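Local coordinates for protein putative amidohydrolase (Unidentified, PDB 3FEQ) that probably works as a zinc-dependent prolidase of the amidohydrolase superfamily, hydrolysing dipeptides that carry proline at the C-terminal end, at residues N12-E17 with E347-A352; A186-I191 with Y227-A232; A258-M263 with E309-A314; Q81-A86 with F159-I164; I5-G10 with V42-A47. All coordinates share one frame; numbering follows the deposited sequence. Where two conformers were deposited one is given.

Contact 1. Residues N12-E17 with E347-A352; sequences NVLDLE and EALRSA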
# COMPACT_ATOMS: atom_id res chain seq x y z
N ASN C 12 36.32 -8.43 53.88
CA ASN C 12 37.16 -7.27 53.61
C ASN C 12 36.51 -6.40 52.54
O ASN C 12 36.63 -6.66 51.34
CB ASN C 12 38.56 -7.71 53.19
CG ASN C 12 39.06 -8.89 53.99
OD1 ASN C 12 39.47 -9.90 53.43
ND2 ASN C 12 39.01 -8.77 55.31
N VAL C 13 35.77 -5.40 52.99
CA VAL C 13 34.91 -4.63 52.11
C VAL C 13 35.71 -3.63 51.29
O VAL C 13 36.39 -2.76 51.83
CB VAL C 13 33.82 -3.90 52.92
CG1 VAL C 13 33.13 -2.84 52.09
CG2 VAL C 13 32.82 -4.90 53.46
N LEU C 14 35.63 -3.77 49.97
CA LEU C 14 36.34 -2.89 49.08
C LEU C 14 35.63 -1.55 49.04
O LEU C 14 34.47 -1.47 48.67
CB LEU C 14 36.40 -3.47 47.68
CG LEU C 14 37.67 -3.19 46.87
CD1 LEU C 14 37.50 -3.76 45.47
CD2 LEU C 14 38.01 -1.71 46.81
N ASP C 15 36.34 -0.51 49.44
CA ASP C 15 35.88 0.83 49.22
C ASP C 15 36.70 1.47 48.13
O ASP C 15 37.93 1.47 48.18
CB ASP C 15 35.98 1.65 50.50
CG ASP C 15 35.22 2.95 50.41
OD1 ASP C 15 35.76 3.91 49.80
OD2 ASP C 15 34.09 3.01 50.93
N LEU C 16 36.01 2.04 47.15
CA LEU C 16 36.60 2.32 45.86
C LEU C 16 37.07 3.76 45.69
O LEU C 16 38.03 4.01 44.96
CB LEU C 16 35.64 1.93 44.74
CG LEU C 16 35.64 0.42 44.46
CD1 LEU C 16 34.24 -0.07 44.13
CD2 LEU C 16 36.61 0.09 43.35
N GLU C 17 36.43 4.70 46.37
CA GLU C 17 36.82 6.10 46.27
C GLU C 17 38.05 6.40 47.12
O GLU C 17 38.74 7.39 46.89
CB GLU C 17 35.67 7.04 46.63
CG GLU C 17 34.83 6.61 47.83
CD GLU C 17 33.61 5.79 47.44
OE1 GLU C 17 33.76 4.70 46.84
OE2 GLU C 17 32.48 6.23 47.75
N GLU C 347 41.88 1.58 39.02
CA GLU C 347 41.14 2.12 37.89
C GLU C 347 40.34 1.05 37.14
O GLU C 347 39.17 1.26 36.81
CB GLU C 347 42.09 2.89 36.96
CG GLU C 347 41.40 3.64 35.83
CD GLU C 347 40.23 4.50 36.29
OE1 GLU C 347 40.36 5.19 37.33
OE2 GLU C 347 39.19 4.51 35.59
N ALA C 348 40.94 -0.11 36.92
CA ALA C 348 40.26 -1.23 36.26
C ALA C 348 38.99 -1.63 37.02
O ALA C 348 37.94 -1.84 36.42
CB ALA C 348 41.20 -2.40 36.12
N LEU C 349 39.08 -1.67 38.34
CA LEU C 349 37.93 -1.99 39.15
C LEU C 349 36.92 -0.85 39.20
O LEU C 349 35.72 -1.08 39.37
CB LEU C 349 38.36 -2.40 40.55
CG LEU C 349 39.20 -3.68 40.69
CD1 LEU C 349 39.61 -3.83 42.14
CD2 LEU C 349 38.46 -4.91 40.24
N ARG C 350 37.39 0.39 39.06
CA ARG C 350 36.49 1.54 39.11
C ARG C 350 35.60 1.59 37.88
O ARG C 350 34.45 2.03 37.94
CB ARG C 350 37.26 2.86 39.23
CG ARG C 350 37.53 3.31 40.65
CD ARG C 350 37.65 4.83 40.73
NE ARG C 350 38.20 5.28 42.01
CZ ARG C 350 39.49 5.48 42.26
NH1 ARG C 350 40.40 5.31 41.30
NH2 ARG C 350 39.89 5.88 43.47
N SER C 351 36.15 1.12 36.76
CA SER C 351 35.47 1.20 35.48
C SER C 351 34.21 0.34 35.47
O SER C 351 33.22 0.70 34.83
CB SER C 351 36.40 0.79 34.34
OG SER C 351 37.27 1.86 34.00
N ALA C 352 34.27 -0.77 36.19
CA ALA C 352 33.18 -1.73 36.25
C ALA C 352 32.27 -1.50 37.45
O ALA C 352 31.35 -2.29 37.68
CB ALA C 352 33.73 -3.15 36.27

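Contact 2. Residues A186-I191 with Y227-A232; sequences ATQIKI and YVMAHA. With ZN (zinc ion), chain V.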
# COMPACT_ATOMS: atom_id res chain seq x y z
N ALA C 186 13.19 0.86 26.14
CA ALA C 186 14.63 1.14 26.21
C ALA C 186 14.98 2.03 27.39
O ALA C 186 14.22 2.90 27.75
CB ALA C 186 15.11 1.79 24.91
N THR C 187 16.13 1.79 28.00
CA THR C 187 16.62 2.66 29.08
C THR C 187 17.55 3.75 28.54
O THR C 187 17.63 4.84 29.11
CB THR C 187 17.38 1.87 30.17
OG1 THR C 187 18.28 0.94 29.55
CG2 THR C 187 16.41 1.11 31.07
N GLN C 188 18.28 3.44 27.48
CA GLN C 188 19.02 4.45 26.72
C GLN C 188 18.95 4.16 25.22
O GLN C 188 18.41 3.13 24.80
CB GLN C 188 20.47 4.58 27.21
CG GLN C 188 21.34 3.39 26.93
CD GLN C 188 20.97 2.18 27.78
OE1 GLN C 188 20.67 2.32 28.96
NE2 GLN C 188 20.99 0.99 27.18
N ILE C 189 19.49 5.07 24.42
CA ILE C 189 19.44 4.91 22.97
C ILE C 189 20.83 4.71 22.42
O ILE C 189 21.72 5.47 22.77
CB ILE C 189 18.82 6.13 22.30
CG1 ILE C 189 17.37 6.34 22.78
CG2 ILE C 189 18.90 5.98 20.80
CD1 ILE C 189 16.42 5.19 22.43
N LYS C 190 21.01 3.67 21.60
CA LYS C 190 22.28 3.37 20.95
C LYS C 190 22.18 3.72 19.48
O LYS C 190 21.18 3.42 18.83
CB LYS C 190 22.64 1.88 21.10
CG LYS C 190 23.66 1.31 20.07
CD LYS C 190 25.06 1.04 20.66
CE LYS C 190 26.13 0.83 19.57
NZ LYS C 190 26.78 -0.53 19.59
N ILE C 191 23.21 4.39 18.95
CA ILE C 191 23.31 4.70 17.53
C ILE C 191 24.72 4.35 17.02
O ILE C 191 25.68 4.28 17.79
CB ILE C 191 23.00 6.20 17.23
CG1 ILE C 191 24.18 7.11 17.63
CG2 ILE C 191 21.74 6.66 17.96
CD1 ILE C 191 24.01 8.55 17.14
N TYR C 227 19.82 9.28 27.81
CA TYR C 227 20.92 9.75 27.00
C TYR C 227 21.14 8.83 25.78
O TYR C 227 20.57 7.75 25.68
CB TYR C 227 22.20 9.75 27.85
CG TYR C 227 22.57 8.37 28.36
CD1 TYR C 227 23.46 7.57 27.66
CD2 TYR C 227 21.97 7.85 29.48
CE1 TYR C 227 23.76 6.28 28.10
CE2 TYR C 227 22.27 6.56 29.92
CZ TYR C 227 23.16 5.79 29.21
OH TYR C 227 23.46 4.51 29.64
N VAL C 228 22.03 9.25 24.89
CA VAL C 228 22.42 8.48 23.73
C VAL C 228 23.84 7.95 23.93
O VAL C 228 24.74 8.70 24.29
CB VAL C 228 22.44 9.38 22.48
CG1 VAL C 228 23.20 8.73 21.35
CG2 VAL C 228 21.05 9.71 22.07
N MET C 229 24.03 6.65 23.70
CA MET C 229 25.37 6.08 23.55
C MET C 229 25.66 5.93 22.07
O MET C 229 24.74 5.72 21.28
CB MET C 229 25.48 4.73 24.28
CG MET C 229 24.39 3.70 23.95
SD MET C 229 24.46 2.29 25.07
CE MET C 229 25.91 1.52 24.39
N ALA C 230 26.92 6.04 21.68
CA ALA C 230 27.25 6.20 20.28
C ALA C 230 28.55 5.51 19.88
O ALA C 230 29.59 5.70 20.50
CB ALA C 230 27.31 7.68 19.92
N HIS C 231 28.47 4.72 18.83
CA HIS C 231 29.60 3.92 18.40
C HIS C 231 30.43 4.78 17.45
O HIS C 231 29.91 5.32 16.48
CB HIS C 231 29.07 2.65 17.71
CG HIS C 231 30.06 1.98 16.81
ND1 HIS C 231 30.64 0.77 17.11
CD2 HIS C 231 30.51 2.32 15.58
CE1 HIS C 231 31.44 0.41 16.13
NE2 HIS C 231 31.38 1.33 15.19
N ALA C 232 31.71 4.94 17.77
CA ALA C 232 32.59 5.82 17.00
C ALA C 232 34.03 5.44 17.22
O ALA C 232 34.42 5.14 18.34
CB ALA C 232 32.36 7.30 17.37
ZN ZN V . 29.70 -0.89 18.38

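Contact 3. Residues A258-M263 with E309-A314; sequences AAAKLM and EIYANA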
# COMPACT_ATOMS: atom_id res chain seq x y z
N ALA C 258 42.71 15.92 20.92
CA ALA C 258 41.77 16.99 20.62
C ALA C 258 40.35 16.59 20.99
O ALA C 258 39.63 17.34 21.66
CB ALA C 258 41.82 17.35 19.16
N ALA C 259 39.96 15.41 20.54
CA ALA C 259 38.62 14.90 20.79
C ALA C 259 38.46 14.56 22.27
O ALA C 259 37.44 14.86 22.88
CB ALA C 259 38.35 13.69 19.93
N ALA C 260 39.50 13.95 22.83
CA ALA C 260 39.50 13.60 24.24
C ALA C 260 39.24 14.83 25.11
O ALA C 260 38.39 14.81 25.99
CB ALA C 260 40.81 12.95 24.61
N LYS C 261 39.96 15.91 24.81
CA LYS C 261 39.82 17.15 25.56
C LYS C 261 38.39 17.66 25.45
O LYS C 261 37.79 18.05 26.44
CB LYS C 261 40.81 18.19 25.01
CG LYS C 261 41.61 19.01 26.05
CD LYS C 261 42.22 20.28 25.40
CE LYS C 261 43.60 20.69 25.90
NZ LYS C 261 43.58 21.88 26.80
N LEU C 262 37.83 17.60 24.24
CA LEU C 262 36.43 17.99 24.00
C LEU C 262 35.45 17.11 24.76
O LEU C 262 34.44 17.60 25.27
CB LEU C 262 36.11 17.92 22.51
CG LEU C 262 34.75 18.44 22.07
CD1 LEU C 262 34.68 19.95 22.25
CD2 LEU C 262 34.54 18.08 20.62
N MET C 263 35.75 15.82 24.84
CA MET C 263 34.96 14.89 25.62
C MET C 263 34.95 15.22 27.11
O MET C 263 33.90 15.23 27.74
CB MET C 263 35.47 13.46 25.40
CG MET C 263 34.46 12.57 24.71
SD MET C 263 35.08 10.92 24.36
CE MET C 263 36.62 11.37 23.58
N GLU C 309 45.46 5.65 27.61
CA GLU C 309 46.32 6.67 28.19
C GLU C 309 45.87 8.07 27.84
O GLU C 309 45.83 8.94 28.70
CB GLU C 309 47.76 6.47 27.75
CG GLU C 309 48.51 5.49 28.62
CD GLU C 309 49.72 4.90 27.92
OE1 GLU C 309 50.45 5.67 27.26
OE2 GLU C 309 49.93 3.68 28.04
N ILE C 310 45.50 8.26 26.57
CA ILE C 310 44.96 9.53 26.12
C ILE C 310 43.74 9.94 26.92
O ILE C 310 43.66 11.07 27.41
CB ILE C 310 44.58 9.47 24.64
CG1 ILE C 310 45.73 8.84 23.84
CG2 ILE C 310 44.16 10.85 24.15
CD1 ILE C 310 45.56 8.91 22.35
N TYR C 311 42.82 9.00 27.10
CA TYR C 311 41.61 9.23 27.89
C TYR C 311 41.90 9.59 29.34
O TYR C 311 41.27 10.49 29.90
CB TYR C 311 40.69 8.01 27.82
CG TYR C 311 40.00 7.83 26.49
CD1 TYR C 311 39.36 8.91 25.87
CD2 TYR C 311 39.96 6.59 25.86
CE1 TYR C 311 38.73 8.75 24.64
CE2 TYR C 311 39.33 6.43 24.64
CZ TYR C 311 38.72 7.50 24.04
OH TYR C 311 38.11 7.34 22.82
N ALA C 312 42.84 8.87 29.95
CA ALA C 312 43.29 9.17 31.31
C ALA C 312 43.87 10.57 31.38
O ALA C 312 43.54 11.35 32.27
CB ALA C 312 44.31 8.16 31.74
N ASN C 313 44.72 10.90 30.41
CA ASN C 313 45.39 12.18 30.38
C ASN C 313 44.45 13.36 30.27
O ASN C 313 44.59 14.33 31.00
CB ASN C 313 46.38 12.23 29.23
CG ASN C 313 47.59 11.37 29.48
OD1 ASN C 313 47.87 11.01 30.63
ND2 ASN C 313 48.29 11.01 28.42
N ALA C 314 43.48 13.27 29.37
CA ALA C 314 42.49 14.33 29.23
C ALA C 314 41.43 14.28 30.34
O ALA C 314 40.60 15.18 30.45
CB ALA C 314 41.85 14.28 27.86

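Contact 4. Residues Q81-A86 with F159-I164; sequences QPNILA and FRTGAI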
# COMPACT_ATOMS: atom_id res chain seq x y z
N GLN C 81 18.45 -15.72 12.24
CA GLN C 81 18.05 -16.92 12.96
C GLN C 81 16.63 -16.78 13.52
O GLN C 81 16.20 -15.66 13.83
CB GLN C 81 19.07 -17.24 14.06
CG GLN C 81 18.84 -16.51 15.36
CD GLN C 81 19.92 -16.80 16.38
OE1 GLN C 81 20.06 -17.93 16.87
NE2 GLN C 81 20.70 -15.77 16.72
N PRO C 82 15.88 -17.90 13.60
CA PRO C 82 14.46 -17.88 14.01
C PRO C 82 14.28 -17.34 15.42
O PRO C 82 15.10 -17.62 16.29
CB PRO C 82 14.07 -19.36 13.99
CG PRO C 82 15.02 -19.99 13.07
CD PRO C 82 16.32 -19.26 13.26
N ASN C 83 13.20 -16.60 15.65
CA ASN C 83 13.01 -15.83 16.88
C ASN C 83 13.21 -16.62 18.15
O ASN C 83 14.01 -16.26 19.02
CB ASN C 83 11.63 -15.21 16.90
CG ASN C 83 11.56 -13.92 16.14
OD1 ASN C 83 12.57 -13.37 15.71
ND2 ASN C 83 10.35 -13.42 15.95
N ILE C 84 12.46 -17.70 18.27
CA ILE C 84 12.47 -18.48 19.47
C ILE C 84 13.84 -19.12 19.74
O ILE C 84 14.24 -19.24 20.89
CB ILE C 84 11.27 -19.48 19.51
CG1 ILE C 84 11.61 -20.77 20.25
CG2 ILE C 84 10.73 -19.73 18.11
CD1 ILE C 84 12.24 -21.83 19.40
N LEU C 85 14.58 -19.44 18.68
CA LEU C 85 15.96 -19.90 18.84
C LEU C 85 16.93 -18.81 19.32
O LEU C 85 17.74 -19.05 20.22
CB LEU C 85 16.46 -20.50 17.54
CG LEU C 85 16.39 -22.01 17.51
CD1 LEU C 85 16.60 -22.49 16.11
CD2 LEU C 85 17.46 -22.53 18.42
N ALA C 86 16.82 -17.62 18.73
CA ALA C 86 17.54 -16.44 19.16
C ALA C 86 17.40 -16.20 20.66
O ALA C 86 18.37 -15.83 21.33
CB ALA C 86 17.06 -15.22 18.40
N PHE C 159 10.49 -6.90 13.30
CA PHE C 159 11.73 -6.96 14.04
C PHE C 159 12.07 -8.38 14.46
O PHE C 159 11.32 -9.03 15.18
CB PHE C 159 11.73 -5.95 15.19
CG PHE C 159 11.75 -4.51 14.72
CD1 PHE C 159 10.93 -3.56 15.31
CD2 PHE C 159 12.55 -4.13 13.64
CE1 PHE C 159 10.93 -2.25 14.85
CE2 PHE C 159 12.55 -2.83 13.17
CZ PHE C 159 11.74 -1.88 13.79
N ARG C 160 13.14 -8.89 13.87
CA ARG C 160 13.73 -10.16 14.26
C ARG C 160 14.35 -10.00 15.65
O ARG C 160 15.08 -9.03 15.88
CB ARG C 160 14.81 -10.55 13.25
CG ARG C 160 14.54 -10.11 11.82
CD ARG C 160 13.68 -11.11 11.07
NE ARG C 160 14.27 -12.44 11.07
CZ ARG C 160 13.75 -13.51 11.67
NH1 ARG C 160 12.61 -13.40 12.34
NH2 ARG C 160 14.37 -14.68 11.62
N THR C 161 14.08 -10.92 16.57
CA THR C 161 14.57 -10.75 17.94
C THR C 161 16.07 -10.94 18.06
O THR C 161 16.63 -10.66 19.11
CB THR C 161 13.86 -11.66 18.97
OG1 THR C 161 13.80 -13.00 18.47
CG2 THR C 161 12.45 -11.15 19.30
N GLY C 162 16.71 -11.41 17.00
CA GLY C 162 18.15 -11.61 16.97
C GLY C 162 18.90 -10.50 16.24
O GLY C 162 20.11 -10.58 16.05
N ALA C 163 18.17 -9.46 15.83
CA ALA C 163 18.78 -8.33 15.16
C ALA C 163 19.37 -7.33 16.16
O ALA C 163 18.71 -6.89 17.08
CB ALA C 163 17.77 -7.66 14.26
N ILE C 164 20.64 -6.99 15.97
CA ILE C 164 21.30 -5.96 16.78
C ILE C 164 20.76 -4.54 16.50
O ILE C 164 20.52 -3.77 17.42
CB ILE C 164 22.84 -6.02 16.57
CG1 ILE C 164 23.38 -7.33 17.13
CG2 ILE C 164 23.56 -4.86 17.22
CD1 ILE C 164 22.87 -7.67 18.51

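Contact 5. Residues I5-G10 with V42-A47; sequences ITVLQG and VDLPNA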
# COMPACT_ATOMS: atom_id res chain seq x y z
N ILE C 5 16.37 -10.91 56.31
CA ILE C 5 17.61 -10.18 56.52
C ILE C 5 18.84 -11.08 56.36
O ILE C 5 18.80 -12.26 56.69
CB ILE C 5 17.58 -9.50 57.92
CG1 ILE C 5 18.88 -8.75 58.22
CG2 ILE C 5 17.24 -10.51 59.03
CD1 ILE C 5 18.65 -7.46 58.99
N THR C 6 19.93 -10.52 55.84
CA THR C 6 21.14 -11.29 55.56
C THR C 6 22.39 -10.54 56.01
O THR C 6 22.43 -9.31 55.98
CB THR C 6 21.24 -11.63 54.06
OG1 THR C 6 20.11 -12.42 53.68
CG2 THR C 6 22.52 -12.41 53.73
N VAL C 7 23.41 -11.28 56.44
CA VAL C 7 24.67 -10.69 56.82
C VAL C 7 25.84 -11.42 56.18
O VAL C 7 26.03 -12.62 56.41
CB VAL C 7 24.86 -10.71 58.35
CG1 VAL C 7 26.27 -10.25 58.72
CG2 VAL C 7 23.81 -9.83 59.02
N LEU C 8 26.62 -10.69 55.39
CA LEU C 8 27.97 -11.13 55.07
C LEU C 8 28.90 -10.69 56.19
O LEU C 8 29.08 -9.49 56.39
CB LEU C 8 28.45 -10.52 53.76
CG LEU C 8 27.77 -10.84 52.43
CD1 LEU C 8 27.17 -12.23 52.43
CD2 LEU C 8 26.72 -9.80 52.10
N GLN C 9 29.49 -11.65 56.89
CA GLN C 9 30.23 -11.36 58.11
C GLN C 9 31.74 -11.53 58.00
O GLN C 9 32.23 -12.54 57.49
CB GLN C 9 29.67 -12.16 59.28
CG GLN C 9 29.41 -13.62 58.97
CD GLN C 9 28.65 -14.30 60.08
OE1 GLN C 9 27.94 -13.66 60.86
NE2 GLN C 9 28.77 -15.63 60.16
N GLY C 10 32.46 -10.52 58.48
CA GLY C 10 33.92 -10.57 58.61
C GLY C 10 34.63 -10.46 57.28
O GLY C 10 35.76 -10.94 57.12
N VAL C 42 27.21 -7.62 65.16
CA VAL C 42 25.78 -7.50 64.89
C VAL C 42 24.98 -8.53 65.68
O VAL C 42 25.30 -9.72 65.65
CB VAL C 42 25.47 -7.66 63.39
CG1 VAL C 42 25.54 -6.31 62.69
CG2 VAL C 42 26.44 -8.64 62.75
N ASP C 43 23.95 -8.07 66.37
CA ASP C 43 23.05 -8.97 67.09
C ASP C 43 21.71 -9.09 66.38
O ASP C 43 20.76 -8.36 66.69
CB ASP C 43 22.84 -8.48 68.52
CG ASP C 43 22.44 -9.60 69.47
OD1 ASP C 43 22.24 -9.32 70.67
OD2 ASP C 43 22.33 -10.76 69.01
N LEU C 44 21.63 -10.01 65.42
CA LEU C 44 20.35 -10.54 64.97
C LEU C 44 20.46 -12.03 64.64
O LEU C 44 21.12 -12.41 63.67
CB LEU C 44 19.84 -9.77 63.76
CG LEU C 44 20.55 -8.45 63.44
CD1 LEU C 44 21.09 -8.46 62.02
CD2 LEU C 44 19.61 -7.28 63.65
N PRO C 45 19.82 -12.86 65.46
CA PRO C 45 19.73 -14.30 65.18
C PRO C 45 18.78 -14.59 64.02
O PRO C 45 18.94 -15.60 63.33
CB PRO C 45 19.17 -14.87 66.48
CG PRO C 45 18.38 -13.75 67.06
CD PRO C 45 19.11 -12.49 66.70
N ASN C 46 17.80 -13.72 63.82
CA ASN C 46 16.76 -13.95 62.82
C ASN C 46 17.30 -13.84 61.40
O ASN C 46 16.58 -14.10 60.43
CB ASN C 46 15.60 -12.97 63.01
CG ASN C 46 16.02 -11.52 62.82
OD1 ASN C 46 15.63 -10.87 61.86
ND2 ASN C 46 16.83 -11.01 63.75
N ALA C 47 18.57 -13.47 61.27
CA ALA C 47 19.15 -13.14 59.98
C ALA C 47 19.46 -14.39 59.17
O ALA C 47 19.14 -15.51 59.60
CB ALA C 47 20.41 -12.30 60.16

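Contact 1. Residues N12-E17 with E347-A352
L14 sends one methyl, CD1, against the CD1 methyl of L349, 3.9 Å away, and the two leucines cross obliquely. L16, just past the end of the strand, approaches the same helix residue nearer its backbone: its CD2 rests 4.1 Å from L349 CB, and the two side chains run at about a right angle. L349 is thus touched at two levels, at the root by L16 and at the end by L14. Neighbouring residues add to the apolar cover: M58 lies beside both L14 and L349, P59 beside L16, and F336 and L385 beside L349.

The polar part of the contact belongs to R350. Extended from CG to NE, it brings its guanidinium to the carbonyl of L16, where NH2 comes to 3.0 Å and NE to 3.2 Å of L16 O. This oxygen approaches the guanidinium obliquely. E17 O sits farther off, at the edge and close to the guanidinium plane, 3.9 Å from NH2. On the helix itself, E347 OE1 forms a long salt bridge of 4.0 Å with NH1 of R350, one turn on.

Strand 11-15 belongs to the mixed sheet that the N-terminal strands help to form, and helix 345-351 to the metal-binding part of the chain, which has the family's TIM-barrel fold. Such a seam between a small beta domain and a TIM barrel is characteristic of the amidohydrolase superfamily.

Contact 2. Residues A186-I191 with Y227-A232
K190 begins with CB 3.8 Å from M229 CG on the neighbouring strand. Its CG is anti to the backbone N (chi1 159°), and after a bend at chi2 the CD methylene passes 3.9 Å from M229 CE. CE then reaches the CB of H231, 3.9 Å off, and NZ ends 3.2 Å from the zinc ion that H231 ND1 binds at 2.3 Å together with H251. A second zinc ion is also about 3 Å from the nearest atom of the K190 side chain. Strands 189-192 and 228-234 run parallel, with I189, K190 and I191 opposite V228, M229 and A230; helix 211-223 connects them in a beta-alpha-beta crossover. This is the repeating unit of the TIM barrel, and here it brings K190 and H231 to the metal centre. K190 probably corresponds to the lysine that is carboxylated and bridges two metals in many binuclear members of the superfamily; it is modelled here unmodified.

Four backbone bonds hold the ladder: I189 N to Y227 O, M229 N to I189 O, I191 N to M229 O and H231 N to I191 O. Helix 211-223 packs on I189, I191 and V228, and helix 171-184 adds to the cover of I189; on this face I191 CG1 meets A230 CB at 3.9 Å. Just before the strands, Q188 and Y227 lie side by side and point the same way. Q188 CB sits over one face of the phenol ring in a CH-pi contact, 3.8 Å from the centroid and displaced to the rim. Y227 OH is bonded to R106. H231 NE2 is hydrogen-bonded to G195 O, which would help fix the turn of the ring whose ND1 binds zinc.

Contact 3. Residues A258-M263 with E309-A314
A260 leads the contact between two helices on the outside of the TIM barrel: helix 257-266, which follows strand 248-254, and the later helix 302-314, which comes after helices 274-282 and 297-300. The short segments cross at -45° with their axes 8.9 Å apart, and what joins them is almost wholly apolar. A260 directs its CB into the second helix, where the methyl meets A314 CB at 3.7 Å and I310 CG2 at 4.0 Å. A314 and I310 are one turn apart, and the single methyl of A260 touches both. With CG2 anti to the backbone N, I310 presents that branch to A260. The ring of Y311 also approaches A260, obliquely and at longer range, through CD1.

K261 follows at the place where the two backbones are nearest, its CA 5.3 Å from that of A314. Here the second helix supplies only a methyl: A314 CB lies 3.9 Å from K261 N, while the long lysine chain leads away from the neighbour to the protein surface.

One turn beyond A259, M263 points its CB toward the other helix and packs among I238, V242 and V270. It meets Y311 in a Met-aromatic contact: SD is 5.4 Å from the ring centroid and obliquely placed, 63° off the ring normal. The two side chains lie at a slant to each other. The phenol oxygen of Y311 is bonded to G252 O in the barrel strand. A bend at chi3 (-50°) sets the terminal methyl of M263, CE, at the edge of that ring, near its plane and 3.5 Å from CE1.

Contact 4. Residues Q81-A86 with F159-I164
N83 and T161 meet at about a right angle, with the asparagine oxygen resting against the turn that begins at R160. OD1 of N83 accepts the backbone N-H of T161 at 3.0 Å in a nearly straight bond (175° at the hydrogen). The donor stands above the amide plane of N83, 45° out of it. T161 OG1 also lies near, in weak bonds to N83 OD1 (3.0 Å) and to N83 O (3.3 Å). The hydroxyl is brought there by chi1 of 47°, which sets OG1 between its own backbone N and carbonyl carbon.

Residues R160 to A163 form a type I beta turn, and it packs on the first turn of helix 83-88, with P82 at the N-cap. The helix follows helix 75-79, and the turn lies in the loop between strands 135-137 and 165-167, both parts of the amidohydrolase domain. N83 packs on N83 of the second subunit, so the contact borders the subunit interface. R160 is bent at chi2 and chi3, and its guanidinium is folded beside the helix start: NH2 lies 3.0 Å from Q81 O, though at a poor angle for a hydrogen bond, and forms a weak bond with T80 O. The edge of the guanidinium meets P82 CA. One turn on along the helix, A86 CB faces the turn at G162, 4.0 Å from its CA. The amide of Q81 is held by R89 and N78, while G162 O accepts from N78 ND2.

Contact 5. Residues I5-G10 with V42-A47
N46 OD1 lies 3.3 Å from I5 CG2, an amide oxygen set against a methyl. The loop 42-47 and strand 5-9 share no hydrogen bond, and side-chain packing joins them. I5 carries the largest part. Its CG1 is anti to the backbone N (chi1 178°), and beyond it CD1 touches L44 CD1 at 4.0 Å, the two side chains crossing at about a right angle. The other branch, CG2, faces the end of the loop, 3.8 Å from A47 CB as well as near N46.

Strand 5-9 is part of the mixed sheet at the N terminus, pairing antiparallel with strand 20-30 and parallel with strand 48-51, and the loop is the connection that leads from strand 33-38 into strand 48-51. The pairing with that strand starts immediately after A47, where V7 bonds through its backbone to Q48 and I50. V7 also directs its side chain at the loop: CG2 reaches L44 CD1 at 4.3 Å and A47 CB at 4.4 Å, while CG1 meets V42 CG2, 4.3 Å away. L44 CD1 thus touches both I5 and V7, and V42 extends the apolar row past it. On the other side of the strand T6 and L8 rest on I50, with T6 reaching Q48 also.

Overall arrangement
From the N terminus, strand 5-9 enters contact 5, which closes a short loop at 42-47 within the N-terminal sheet. Strand 11-15 follows at once and opens contact 1, which does not close until 347-352; because 42-47 lies between these, contacts 1 and 5 cross along the chain. Inside the long span of contact 1 the other three come in series: contact 4 joins helix 83-88 to a loop before strand 165-167, contact 2 pairs two barrel strands at the zinc site, and contact 3 packs two outer helices. Contact 1 ties the N-terminal sheet to the barrel, about 26 Å between centres from contact 2 and across the chain's centre from it.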